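Side-chain contacts in alpha-1,4-endofucoidanase (Mariniflexile fucanivorans, PDB 6DLH), which hydrolyses alpha-1,4 linkages inside fucoidan chains as a retaining endo-acting enzyme of glycoside hydrolase family 107: residues 543-548 against 658-663; 591-596 against 620-625; 644-649 against 654-659; 664-667 against 671-674; 683-688 against 709-714. All coordinates share one frame; numbering follows the deposited sequence.

Contact 1: 543-548 against 658-663; sequences TALKDY and LQLGTD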
# COMPACT_ATOMS: atom_id res chain seq x y z
N THR A 543 25.07 4.46 -4.73
CA THR A 543 25.79 4.42 -6.00
C THR A 543 25.66 5.79 -6.65
O THR A 543 24.57 6.37 -6.66
CB THR A 543 25.23 3.32 -6.91
OG1 THR A 543 25.26 2.08 -6.20
CG2 THR A 543 25.99 3.19 -8.22
N ALA A 544 26.78 6.32 -7.17
CA ALA A 544 26.78 7.60 -7.85
C ALA A 544 25.80 7.54 -9.03
O ALA A 544 25.72 6.52 -9.71
CB ALA A 544 28.17 7.92 -8.33
N LEU A 545 25.07 8.63 -9.24
CA LEU A 545 24.15 8.77 -10.37
C LEU A 545 23.04 7.71 -10.26
O LEU A 545 22.64 7.12 -11.26
CB LEU A 545 24.92 8.65 -11.69
CG LEU A 545 26.14 9.57 -11.86
CD1 LEU A 545 26.75 9.41 -13.24
CD2 LEU A 545 25.77 11.03 -11.61
N LYS A 546 22.58 7.48 -9.03
CA LYS A 546 21.47 6.58 -8.75
C LYS A 546 20.77 7.08 -7.49
O LYS A 546 21.42 7.41 -6.51
CB LYS A 546 21.96 5.14 -8.59
CG LYS A 546 20.86 4.09 -8.48
CD LYS A 546 21.37 2.68 -8.35
CE LYS A 546 20.26 1.65 -8.27
NZ LYS A 546 19.44 1.81 -7.05
N ASP A 547 19.43 7.13 -7.54
CA ASP A 547 18.64 7.61 -6.42
C ASP A 547 18.82 6.68 -5.23
O ASP A 547 18.68 5.47 -5.36
CB ASP A 547 17.18 7.80 -6.83
CG ASP A 547 16.99 8.95 -7.81
OD1 ASP A 547 17.12 10.11 -7.36
OD2 ASP A 547 16.75 8.68 -9.00
N TYR A 548 19.14 7.27 -4.07
CA TYR A 548 19.40 6.50 -2.87
C TYR A 548 18.08 6.25 -2.15
O TYR A 548 17.16 7.06 -2.25
CB TYR A 548 20.42 7.22 -1.98
CG TYR A 548 20.80 6.48 -0.72
CD1 TYR A 548 21.61 5.36 -0.77
CD2 TYR A 548 20.32 6.88 0.52
CE1 TYR A 548 21.96 4.67 0.38
CE2 TYR A 548 20.65 6.20 1.68
CZ TYR A 548 21.47 5.09 1.61
OH TYR A 548 21.80 4.40 2.74
N LEU A 658 23.29 11.25 -25.28
CA LEU A 658 24.40 10.72 -24.50
C LEU A 658 24.21 11.14 -23.05
O LEU A 658 23.89 12.30 -22.77
CB LEU A 658 25.72 11.26 -25.06
CG LEU A 658 26.08 10.82 -26.48
CD1 LEU A 658 27.41 11.44 -26.91
CD2 LEU A 658 26.13 9.30 -26.62
N GLN A 659 24.43 10.18 -22.14
CA GLN A 659 24.05 10.32 -20.74
C GLN A 659 25.25 10.08 -19.84
O GLN A 659 25.89 9.03 -19.92
CB GLN A 659 22.94 9.31 -20.43
CG GLN A 659 22.23 9.55 -19.11
CD GLN A 659 21.05 10.47 -19.26
OE1 GLN A 659 20.20 10.29 -20.13
NE2 GLN A 659 20.98 11.47 -18.39
N LEU A 660 25.54 11.06 -18.97
CA LEU A 660 26.53 10.90 -17.92
C LEU A 660 26.11 9.72 -17.05
O LEU A 660 25.01 9.71 -16.52
CB LEU A 660 26.61 12.19 -17.09
CG LEU A 660 27.55 12.16 -15.88
CD1 LEU A 660 29.01 12.12 -16.31
CD2 LEU A 660 27.30 13.36 -14.98
N GLY A 661 26.99 8.72 -16.96
CA GLY A 661 26.74 7.56 -16.13
C GLY A 661 26.37 6.34 -16.98
O GLY A 661 26.42 5.22 -16.49
N THR A 662 26.00 6.60 -18.24
CA THR A 662 25.66 5.53 -19.17
C THR A 662 26.72 5.46 -20.28
O THR A 662 27.22 4.39 -20.60
CB THR A 662 24.23 5.68 -19.71
OG1 THR A 662 23.34 5.93 -18.61
CG2 THR A 662 23.75 4.49 -20.50
N ASP A 663 27.04 6.63 -20.85
CA ASP A 663 27.87 6.69 -22.04
C ASP A 663 29.28 7.18 -21.71
O ASP A 663 30.24 6.84 -22.41
CB ASP A 663 27.20 7.52 -23.14
CG ASP A 663 25.82 7.01 -23.51
OD1 ASP A 663 25.74 5.89 -24.06
OD2 ASP A 663 24.83 7.73 -23.25
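The peptide plane between Leu-660 and Gly-661 is the flat group that Leu-545 meets. Its methyl CD1 sits above one face of that plane, displaced toward the carbonyl oxygen and the glycine carbon. CD1 comes within 3.4 Å of Gly-661 CA, closer than carbon atoms usually pack. The same CD1 stands 3.7 Å from Leu-660 O. It also touches the side chain of the preceding residue, with Leu-545 CD1 3.9 Å from Leu-660 CG. The leucine reaches across from the third position of a type II turn, Thr-543 to Lys-546. Its CG lies anti to the carbonyl carbon (chi1 -53°), and the extended second torsion sends CD1 forward. The opposing loop is tight. Gln-659 O accepts both Thr-662 N and Asp-663 N, and the Asp-663 carboxylate takes Gln-659 N on the anti lone pair of OD2, at 2.7 Å. Tyr-665 lies against Leu-545 as well. The two turns belong to successive Ig-like domains, so this small patch is part of the joint between them. A CB on Gly-661 would run into Leu-545 CD1, and at these backbone angles it would also press on the carbonyl O of Leu-660. The direct contact is thus apolar: one methyl sits against the glycine backbone and the leucine side chain beside it, and it rests on shape and not on charge.

Contact 2: 591-596 against 620-625; sequences GMPTAA and ITVDHV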
# COMPACT_ATOMS: atom_id res chain seq x y z
N GLY A 591 18.14 11.11 -2.38
CA GLY A 591 19.11 11.97 -3.03
C GLY A 591 19.99 11.15 -3.97
O GLY A 591 20.07 9.93 -3.84
N MET A 592 20.63 11.85 -4.92
CA MET A 592 21.51 11.21 -5.88
C MET A 592 22.93 11.72 -5.66
O MET A 592 23.21 12.90 -5.87
CB MET A 592 21.07 11.52 -7.31
CG MET A 592 21.84 10.76 -8.36
SD MET A 592 21.38 11.23 -10.05
CE MET A 592 19.99 10.12 -10.34
N PRO A 593 23.87 10.86 -5.19
CA PRO A 593 25.29 11.21 -5.17
C PRO A 593 25.86 11.29 -6.58
O PRO A 593 25.28 10.75 -7.52
CB PRO A 593 25.95 10.06 -4.39
CG PRO A 593 24.99 8.90 -4.54
CD PRO A 593 23.61 9.53 -4.62
N THR A 594 26.99 12.00 -6.71
CA THR A 594 27.75 12.07 -7.95
C THR A 594 29.06 11.31 -7.73
O THR A 594 29.33 10.86 -6.61
CB THR A 594 27.99 13.53 -8.36
OG1 THR A 594 28.96 14.10 -7.47
CG2 THR A 594 26.74 14.38 -8.35
N ALA A 595 29.87 11.20 -8.79
CA ALA A 595 31.17 10.56 -8.69
C ALA A 595 32.05 11.29 -7.67
O ALA A 595 32.93 10.69 -7.06
CB ALA A 595 31.81 10.51 -10.05
N ALA A 596 31.78 12.59 -7.47
CA ALA A 596 32.50 13.41 -6.51
C ALA A 596 32.23 12.97 -5.07
O ALA A 596 32.99 13.34 -4.17
CB ALA A 596 32.12 14.87 -6.70
N ILE A 620 27.48 6.27 5.00
CA ILE A 620 27.09 5.66 3.74
C ILE A 620 28.30 5.68 2.82
O ILE A 620 28.89 6.73 2.62
CB ILE A 620 25.92 6.43 3.09
CG1 ILE A 620 24.72 6.60 4.03
CG2 ILE A 620 25.52 5.77 1.78
CD1 ILE A 620 23.67 7.58 3.54
N THR A 621 28.64 4.52 2.26
CA THR A 621 29.66 4.46 1.23
C THR A 621 29.01 4.68 -0.14
O THR A 621 28.09 3.97 -0.50
CB THR A 621 30.44 3.14 1.28
OG1 THR A 621 31.02 3.04 2.58
CG2 THR A 621 31.52 3.04 0.23
N VAL A 622 29.50 5.69 -0.87
CA VAL A 622 29.12 5.91 -2.26
C VAL A 622 30.09 5.17 -3.17
O VAL A 622 31.29 5.42 -3.11
CB VAL A 622 29.08 7.42 -2.60
CG1 VAL A 622 28.87 7.66 -4.09
CG2 VAL A 622 28.06 8.18 -1.77
N ASP A 623 29.56 4.29 -4.02
CA ASP A 623 30.36 3.56 -5.00
C ASP A 623 30.29 4.29 -6.34
O ASP A 623 29.35 5.03 -6.60
CB ASP A 623 29.82 2.14 -5.22
CG ASP A 623 30.21 1.14 -4.14
OD1 ASP A 623 31.05 1.47 -3.28
OD2 ASP A 623 29.66 0.01 -4.19
N HIS A 624 31.29 4.03 -7.19
CA HIS A 624 31.32 4.54 -8.56
C HIS A 624 30.33 3.74 -9.41
O HIS A 624 30.04 2.58 -9.10
CB HIS A 624 32.74 4.48 -9.14
CG HIS A 624 33.64 5.59 -8.70
ND1 HIS A 624 33.30 6.92 -8.88
CD2 HIS A 624 34.85 5.59 -8.09
CE1 HIS A 624 34.27 7.69 -8.40
NE2 HIS A 624 35.22 6.89 -7.91
N VAL A 625 29.82 4.38 -10.47
CA VAL A 625 29.02 3.72 -11.49
C VAL A 625 29.87 2.59 -12.08
O VAL A 625 31.04 2.79 -12.37
CB VAL A 625 28.58 4.71 -12.58
CG1 VAL A 625 27.88 4.03 -13.75
CG2 VAL A 625 27.71 5.83 -12.02
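This contact lies inside the second of the three Ig-like domains that follow one another in the chain. It joins the loop after strand 586-590 to the end of strand 613-623. The loop side begins with Pro-593, whose CB and CG meet both methyls of Val-622. Pro-593 CB is 3.8 Å from Val-622 CG1 and 3.9 Å from Val-622 CG2. The two side chains cross obliquely, and CG of the proline backs up the same contact from slightly further off. In Val-622, CG1 is anti to the backbone N (chi1 172°) and CG2 is anti to the carbonyl carbon, which turns both branches to the proline. Ala-542 of strand 537-543 touches Pro-593 and Val-622 too. Further on, the chain enters a short 3-10 segment at Ala-595. Thr-594 OG1 accepts a weak bond from Ala-596 N there, at 3.2 Å. Ala-595 meets the His-624 ring through two atoms. Ala-595 O is 3.5 Å from His-624 CE1, and Ala-595 CB is 4.1 Å from both His-624 ND1 and His-624 CE1. The polar end of the imidazole is held elsewhere. Its ND1 is hydrogen-bonded to Tyr-665 OH, which also accepts Val-625 N, and Phe-667 meets the ring edge-to-face. Both of these aromatic residues come from the next domain. The proline-valine half is therefore purely apolar and buried. The histidine half is mixed: the ring touches Ala-595 while its bond to Tyr-665 probably fixes its rotation and ties the two domains together.

Contact 3: 644-649 against 654-659; sequences NLTDGK and YNYTLQ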
# COMPACT_ATOMS: atom_id res chain seq x y z
N ASN A 644 28.62 2.22 -30.64
CA ASN A 644 27.74 1.84 -31.73
C ASN A 644 26.31 2.24 -31.37
O ASN A 644 25.72 1.71 -30.44
CB ASN A 644 27.87 0.34 -32.04
CG ASN A 644 27.28 -0.05 -33.38
OD1 ASN A 644 26.86 0.81 -34.16
ND2 ASN A 644 27.25 -1.34 -33.66
N LEU A 645 25.76 3.20 -32.14
CA LEU A 645 24.50 3.85 -31.82
C LEU A 645 23.37 3.29 -32.69
O LEU A 645 23.56 2.34 -33.44
CB LEU A 645 24.66 5.36 -32.01
CG LEU A 645 24.77 6.19 -30.72
CD1 LEU A 645 25.76 5.58 -29.74
CD2 LEU A 645 25.13 7.63 -31.03
N THR A 646 22.18 3.88 -32.54
CA THR A 646 20.97 3.44 -33.23
C THR A 646 21.01 3.90 -34.68
O THR A 646 21.38 5.04 -34.96
CB THR A 646 19.71 4.00 -32.55
OG1 THR A 646 19.79 3.74 -31.15
CG2 THR A 646 18.42 3.43 -33.10
N ASP A 647 20.57 3.00 -35.58
CA ASP A 647 20.41 3.27 -37.00
C ASP A 647 19.68 4.59 -37.23
O ASP A 647 18.81 4.98 -36.45
CB ASP A 647 19.65 2.15 -37.70
CG ASP A 647 20.43 0.85 -37.81
OD1 ASP A 647 21.60 0.84 -37.37
OD2 ASP A 647 19.88 -0.13 -38.35
N GLY A 648 20.08 5.27 -38.31
CA GLY A 648 19.35 6.40 -38.86
C GLY A 648 18.62 5.99 -40.13
O GLY A 648 18.89 4.93 -40.70
N LYS A 649 17.67 6.83 -40.56
CA LYS A 649 16.93 6.58 -41.79
C LYS A 649 16.98 7.84 -42.65
O LYS A 649 16.77 8.94 -42.16
CB LYS A 649 15.51 6.08 -41.47
N TYR A 654 17.08 12.47 -36.92
CA TYR A 654 17.77 11.56 -36.03
C TYR A 654 17.91 12.23 -34.67
O TYR A 654 18.09 13.45 -34.59
CB TYR A 654 19.16 11.22 -36.59
CG TYR A 654 19.91 10.18 -35.81
CD1 TYR A 654 19.74 8.83 -36.08
CD2 TYR A 654 20.79 10.53 -34.80
CE1 TYR A 654 20.42 7.86 -35.37
CE2 TYR A 654 21.48 9.57 -34.07
CZ TYR A 654 21.29 8.23 -34.36
OH TYR A 654 21.96 7.27 -33.65
N ASN A 655 17.82 11.41 -33.61
CA ASN A 655 18.00 11.87 -32.24
C ASN A 655 18.60 10.74 -31.42
O ASN A 655 18.23 9.58 -31.59
CB ASN A 655 16.69 12.36 -31.62
CG ASN A 655 16.25 13.71 -32.12
OD1 ASN A 655 16.83 14.73 -31.75
ND2 ASN A 655 15.24 13.74 -32.98
N TYR A 656 19.54 11.11 -30.53
CA TYR A 656 20.14 10.20 -29.57
C TYR A 656 20.81 11.01 -28.46
O TYR A 656 21.60 11.91 -28.73
CB TYR A 656 21.18 9.30 -30.23
CG TYR A 656 21.53 8.07 -29.44
CD1 TYR A 656 22.35 8.13 -28.32
CD2 TYR A 656 21.06 6.82 -29.82
CE1 TYR A 656 22.68 7.00 -27.60
CE2 TYR A 656 21.38 5.68 -29.12
CZ TYR A 656 22.19 5.76 -28.00
OH TYR A 656 22.51 4.63 -27.31
N THR A 657 20.48 10.67 -27.20
CA THR A 657 20.99 11.40 -26.05
C THR A 657 22.12 10.61 -25.39
O THR A 657 21.93 9.45 -25.01
CB THR A 657 19.86 11.82 -25.10
OG1 THR A 657 19.05 12.82 -25.74
CG2 THR A 657 20.36 12.38 -23.79
N LEU A 658 23.29 11.25 -25.28
CA LEU A 658 24.40 10.72 -24.50
C LEU A 658 24.21 11.14 -23.05
O LEU A 658 23.89 12.30 -22.77
CB LEU A 658 25.72 11.26 -25.06
CG LEU A 658 26.08 10.82 -26.48
CD1 LEU A 658 27.41 11.44 -26.91
CD2 LEU A 658 26.13 9.30 -26.62
N GLN A 659 24.43 10.18 -22.14
CA GLN A 659 24.05 10.32 -20.74
C GLN A 659 25.25 10.08 -19.84
O GLN A 659 25.89 9.03 -19.92
CB GLN A 659 22.94 9.31 -20.43
CG GLN A 659 22.23 9.55 -19.11
CD GLN A 659 21.05 10.47 -19.26
OE1 GLN A 659 20.20 10.29 -20.13
NE2 GLN A 659 20.98 11.47 -18.39
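Leu-645 packs squarely on Tyr-656. Its CG stands 3.6 Å from the ring centroid and only 4° off the normal, a CH-pi contact over the face. Both methyls spread over the same face, with Leu-645 CD2 3.9 Å from Tyr-656 CD1. The packed side continues into the buried pair Tyr-654 and Gly-648. Tyr-654 crosses between the segments with CG anti to the backbone N (chi1 -175°). Its OH donates to Thr-646 O at 2.7 Å, in the carbonyl plane and on a lone pair. The ring then lies close to Gly-648, where Tyr-654 CD1 is 3.7 Å from Gly-648 CA. The touching parts, 645-648 and 654-656, run nearly antiparallel, 164° apart. They belong to outer strands of different sheets, 642-649 of the mixed one and 654-659 of the three-stranded one, and the contact closes one side of the Ig-like sandwich. The solvent side is looser, with Thr-646 and Asp-647 exposed. Thr-646 OG1 comes to 3.2 Å from Tyr-656 CE2, at the ring edge and in its plane. With an alanine here, in place of Tyr-656, Leu-645 would probably lose its flat platform and Thr-646 OG1 its edge neighbour. The CB of Asp-647 points away from the 654-659 strand, and its backbone O lies at the edge of the Tyr-654 ring.

Contact 4: 664-667 against 671-674; sequences YYDF and ALTI. With CA (calcium ion), chain F.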
# COMPACT_ATOMS: atom_id res chain seq x y z
N TYR A 664 29.40 7.98 -20.64
CA TYR A 664 30.65 8.65 -20.29
C TYR A 664 30.64 8.99 -18.80
O TYR A 664 29.60 9.32 -18.24
CB TYR A 664 30.85 9.90 -21.16
CG TYR A 664 29.84 11.00 -20.97
CD1 TYR A 664 29.97 11.92 -19.94
CD2 TYR A 664 28.73 11.11 -21.80
CE1 TYR A 664 29.03 12.93 -19.75
CE2 TYR A 664 27.79 12.11 -21.62
CZ TYR A 664 27.94 13.02 -20.59
OH TYR A 664 27.02 14.02 -20.38
N TYR A 665 31.83 8.93 -18.18
CA TYR A 665 31.95 9.05 -16.74
C TYR A 665 33.25 9.78 -16.38
O TYR A 665 34.29 9.56 -16.99
CB TYR A 665 31.93 7.66 -16.12
CG TYR A 665 31.70 7.62 -14.63
CD1 TYR A 665 30.56 8.18 -14.07
CD2 TYR A 665 32.60 6.98 -13.78
CE1 TYR A 665 30.33 8.13 -12.70
CE2 TYR A 665 32.37 6.91 -12.41
CZ TYR A 665 31.24 7.49 -11.88
OH TYR A 665 31.01 7.42 -10.53
N ASP A 666 33.17 10.62 -15.34
CA ASP A 666 34.33 11.29 -14.78
C ASP A 666 34.44 10.98 -13.29
O ASP A 666 33.59 11.38 -12.51
CB ASP A 666 34.27 12.80 -15.03
CG ASP A 666 35.43 13.54 -14.38
OD1 ASP A 666 36.58 13.34 -14.83
OD2 ASP A 666 35.18 14.30 -13.42
N PHE A 667 35.54 10.31 -12.91
CA PHE A 667 35.71 9.77 -11.57
C PHE A 667 35.85 10.86 -10.50
O PHE A 667 35.92 10.53 -9.32
CB PHE A 667 36.87 8.77 -11.55
CG PHE A 667 36.54 7.44 -12.18
CD1 PHE A 667 35.96 6.42 -11.44
CD2 PHE A 667 36.77 7.22 -13.53
CE1 PHE A 667 35.65 5.20 -12.02
CE2 PHE A 667 36.45 6.01 -14.12
CZ PHE A 667 35.90 4.99 -13.36
N ALA A 671 32.53 18.93 -14.18
CA ALA A 671 31.74 19.32 -15.33
C ALA A 671 32.48 18.88 -16.60
O ALA A 671 33.69 19.05 -16.71
CB ALA A 671 31.49 20.81 -15.30
N LEU A 672 31.74 18.29 -17.55
CA LEU A 672 32.34 17.78 -18.78
C LEU A 672 31.87 18.61 -19.97
O LEU A 672 30.80 19.22 -19.93
CB LEU A 672 31.95 16.31 -18.98
CG LEU A 672 32.55 15.27 -18.03
CD1 LEU A 672 33.86 15.75 -17.42
CD2 LEU A 672 31.55 14.89 -16.94
N THR A 673 32.70 18.61 -21.02
CA THR A 673 32.35 19.19 -22.31
C THR A 673 32.58 18.12 -23.38
O THR A 673 33.58 17.41 -23.33
CB THR A 673 33.14 20.48 -22.59
OG1 THR A 673 32.98 21.38 -21.49
CG2 THR A 673 32.74 21.17 -23.87
N ILE A 674 31.63 18.00 -24.31
CA ILE A 674 31.80 17.17 -25.50
C ILE A 674 31.82 18.09 -26.72
O ILE A 674 30.88 18.85 -26.97
CB ILE A 674 30.74 16.05 -25.59
CG1 ILE A 674 30.69 15.20 -24.31
CG2 ILE A 674 30.96 15.18 -26.82
CD1 ILE A 674 29.74 14.03 -24.37
CA CA F . 38.44 14.88 -14.09
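This is a buried apolar contact within one calcium-binding loop, between strands 654-659 and 674-678 of the last Ig-like domain. Two side chains of 664-667 meet two of 671-674, and the pairs sit side by side. In the first pair, Ile-674 CD1 lies over one face of the Tyr-664 ring, offset toward the rim. It is 4.2 Å from the centroid, a CH-pi contact, with Tyr-664 CE2 its nearest ring atom at 3.9 Å. Tyr-664 CG takes the hindered place between backbone N and carbonyl carbon (chi1 64°), which carries the ring over toward the isoleucine. Leu-672 CD2 approaches the same ring at its edge, a looser contact at 4.3 Å from Tyr-664 CE1. In the second pair, Leu-672 CD1 packs on Asp-666 CB at 3.8 Å. Leu-713 of strand 705-713 touches Tyr-664, Leu-672 and Ile-674, which places the cluster against the domain core. Asp-666 looks both ways: its CB faces the leucine while OD1 binds the calcium ion at 2.5 Å. Gly-634 O, Glu-668 OE1, Asp-670 OD2 and Asp-715 OD2 complete the protein ligands. OD2 of Asp-666 stays 3.4 Å from the calcium ion, so this carboxylate binds through one oxygen. The metal probably offsets the negative charge gathered there, while Leu-672 packs on the CB of Asp-666, the carbon that carries the metal-binding carboxylate.

Contact 5: 683-688 against 709-714; sequences LTIQQT and FTFNLS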
# COMPACT_ATOMS: atom_id res chain seq x y z
N LEU A 683 25.53 15.48 -38.47
CA LEU A 683 25.32 15.21 -37.05
C LEU A 683 26.12 16.21 -36.20
O LEU A 683 27.34 16.30 -36.31
CB LEU A 683 25.73 13.77 -36.75
CG LEU A 683 25.62 13.31 -35.30
CD1 LEU A 683 24.27 12.65 -35.01
CD2 LEU A 683 26.74 12.33 -34.95
N THR A 684 25.41 16.97 -35.36
CA THR A 684 26.06 17.84 -34.39
C THR A 684 25.66 17.42 -32.97
O THR A 684 24.89 16.47 -32.80
CB THR A 684 25.79 19.33 -34.65
OG1 THR A 684 24.39 19.60 -34.55
CG2 THR A 684 26.33 19.81 -35.99
N ILE A 685 26.20 18.12 -31.97
CA ILE A 685 25.90 17.82 -30.59
C ILE A 685 25.61 19.13 -29.88
O ILE A 685 26.24 20.15 -30.17
CB ILE A 685 27.06 17.05 -29.91
CG1 ILE A 685 26.58 16.26 -28.69
CG2 ILE A 685 28.22 17.98 -29.56
CD1 ILE A 685 27.68 15.56 -27.92
N GLN A 686 24.65 19.09 -28.95
CA GLN A 686 24.45 20.21 -28.04
C GLN A 686 24.09 19.66 -26.67
O GLN A 686 23.42 18.64 -26.55
CB GLN A 686 23.41 21.19 -28.59
CG GLN A 686 23.54 22.58 -27.99
CD GLN A 686 22.70 23.61 -28.71
OE1 GLN A 686 21.53 23.38 -29.01
NE2 GLN A 686 23.30 24.76 -28.98
N GLN A 687 24.56 20.37 -25.63
CA GLN A 687 24.22 20.04 -24.26
C GLN A 687 22.72 20.22 -24.06
O GLN A 687 22.17 21.28 -24.34
CB GLN A 687 25.02 20.92 -23.30
CG GLN A 687 25.07 20.37 -21.88
CD GLN A 687 26.10 21.07 -21.03
OE1 GLN A 687 26.56 22.17 -21.34
NE2 GLN A 687 26.48 20.43 -19.94
N THR A 688 22.07 19.15 -23.59
CA THR A 688 20.67 19.20 -23.19
C THR A 688 20.60 19.79 -21.78
O THR A 688 20.05 20.87 -21.58
CB THR A 688 20.00 17.83 -23.33
OG1 THR A 688 20.11 17.43 -24.70
CG2 THR A 688 18.54 17.82 -22.94
N PHE A 709 32.27 9.04 -36.51
CA PHE A 709 32.48 10.35 -35.91
C PHE A 709 33.45 10.23 -34.74
O PHE A 709 33.63 9.15 -34.19
CB PHE A 709 31.16 10.93 -35.39
CG PHE A 709 30.06 11.06 -36.42
CD1 PHE A 709 29.25 9.98 -36.74
CD2 PHE A 709 29.84 12.27 -37.06
CE1 PHE A 709 28.25 10.10 -37.69
CE2 PHE A 709 28.83 12.39 -38.01
CZ PHE A 709 28.04 11.31 -38.32
N THR A 710 34.07 11.35 -34.35
CA THR A 710 34.91 11.35 -33.17
C THR A 710 34.49 12.53 -32.28
O THR A 710 34.18 13.61 -32.77
CB THR A 710 36.40 11.30 -33.52
OG1 THR A 710 36.81 12.56 -34.05
CG2 THR A 710 36.76 10.19 -34.49
N PHE A 711 34.49 12.29 -30.96
CA PHE A 711 34.06 13.30 -30.01
C PHE A 711 35.06 13.38 -28.86
O PHE A 711 35.63 12.37 -28.45
CB PHE A 711 32.63 13.02 -29.52
CG PHE A 711 31.55 13.31 -30.54
CD1 PHE A 711 31.12 12.34 -31.43
CD2 PHE A 711 30.96 14.57 -30.61
CE1 PHE A 711 30.13 12.61 -32.36
CE2 PHE A 711 29.97 14.84 -31.54
CZ PHE A 711 29.56 13.86 -32.42
N ASN A 712 35.26 14.59 -28.35
CA ASN A 712 36.25 14.78 -27.31
C ASN A 712 35.56 15.20 -26.01
O ASN A 712 34.66 16.04 -26.02
CB ASN A 712 37.41 15.69 -27.75
CG ASN A 712 38.42 15.92 -26.65
OD1 ASN A 712 39.43 15.23 -26.57
ND2 ASN A 712 38.13 16.87 -25.76
N LEU A 713 36.02 14.60 -24.91
CA LEU A 713 35.46 14.75 -23.58
C LEU A 713 36.58 15.23 -22.65
O LEU A 713 37.53 14.50 -22.41
CB LEU A 713 34.95 13.35 -23.21
CG LEU A 713 34.32 13.16 -21.84
CD1 LEU A 713 33.02 13.96 -21.71
CD2 LEU A 713 34.06 11.69 -21.59
N SER A 714 36.45 16.46 -22.12
CA SER A 714 37.65 17.21 -21.77
C SER A 714 37.79 17.60 -20.30
O SER A 714 38.91 17.83 -19.85
CB SER A 714 37.82 18.41 -22.67
OG SER A 714 37.01 19.50 -22.25
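Leu-683 points its CD2 methyl straight at the face of Phe-709. CD2 stands 3.5 Å from the ring centroid and 4° off the normal, a CH-pi contact over the centre. With the leucine CG anti to the backbone N (chi1 178°), CD2 is carried across to the ring. Leu-683 CB also reaches it, 3.6 Å from Phe-709 CE2. The same CD2 that covers this face meets Phe-711 quite differently. It lies at the edge of that ring, near its plane, with Leu-683 CD2 4.1 Å from Phe-711 CZ. One methyl is thus wedged between the face of one phenylalanine and the rim of the other. Ile-685 and Phe-711 lie alongside each other, pointing opposite ways, with Ile-685 CB 4.0 Å from Phe-711 CE2. Replacing Phe-709 by a serine would probably leave Leu-683 CD2 without the ring face it rests on and open a gap beside it. Ile-726 touches Leu-683 as well, and Leu-695 touches both Ile-685 and Phe-711. The two phenylalanines, two residues apart on strand 705-713, face inward on the same side. Leu-683 and Ile-685 answer them from 683-688, on the side of the other sheet. Such apolar packing of one sheet on another forms the core of an Ig-like beta sandwich.

In the fold
Contacts 3, 4 and 5 belong to the last Ig-like domain, contact 2 to the one before it, and contact 1 bridges the two. Contacts 1 and 2 have centres 9 Å apart and share the bond from Leu-545 N to Pro-593 O, 2.7 Å long. Contact 4 holds calcium ligand Asp-666. Its neighbour Tyr-665 reaches contact 2, with Tyr-665 OH 2.9 Å from His-624 ND1, so the metal loop also serves the domain joint. Contacts 4 and 5, with centres 11 Å apart, meet where Ile-674 CG2 packs on Ile-685 CD1 at 3.5 Å. Contact 3 joins the same core through Tyr-654 and Leu-683. Contacts 3 and 5 lie away from the calcium sites.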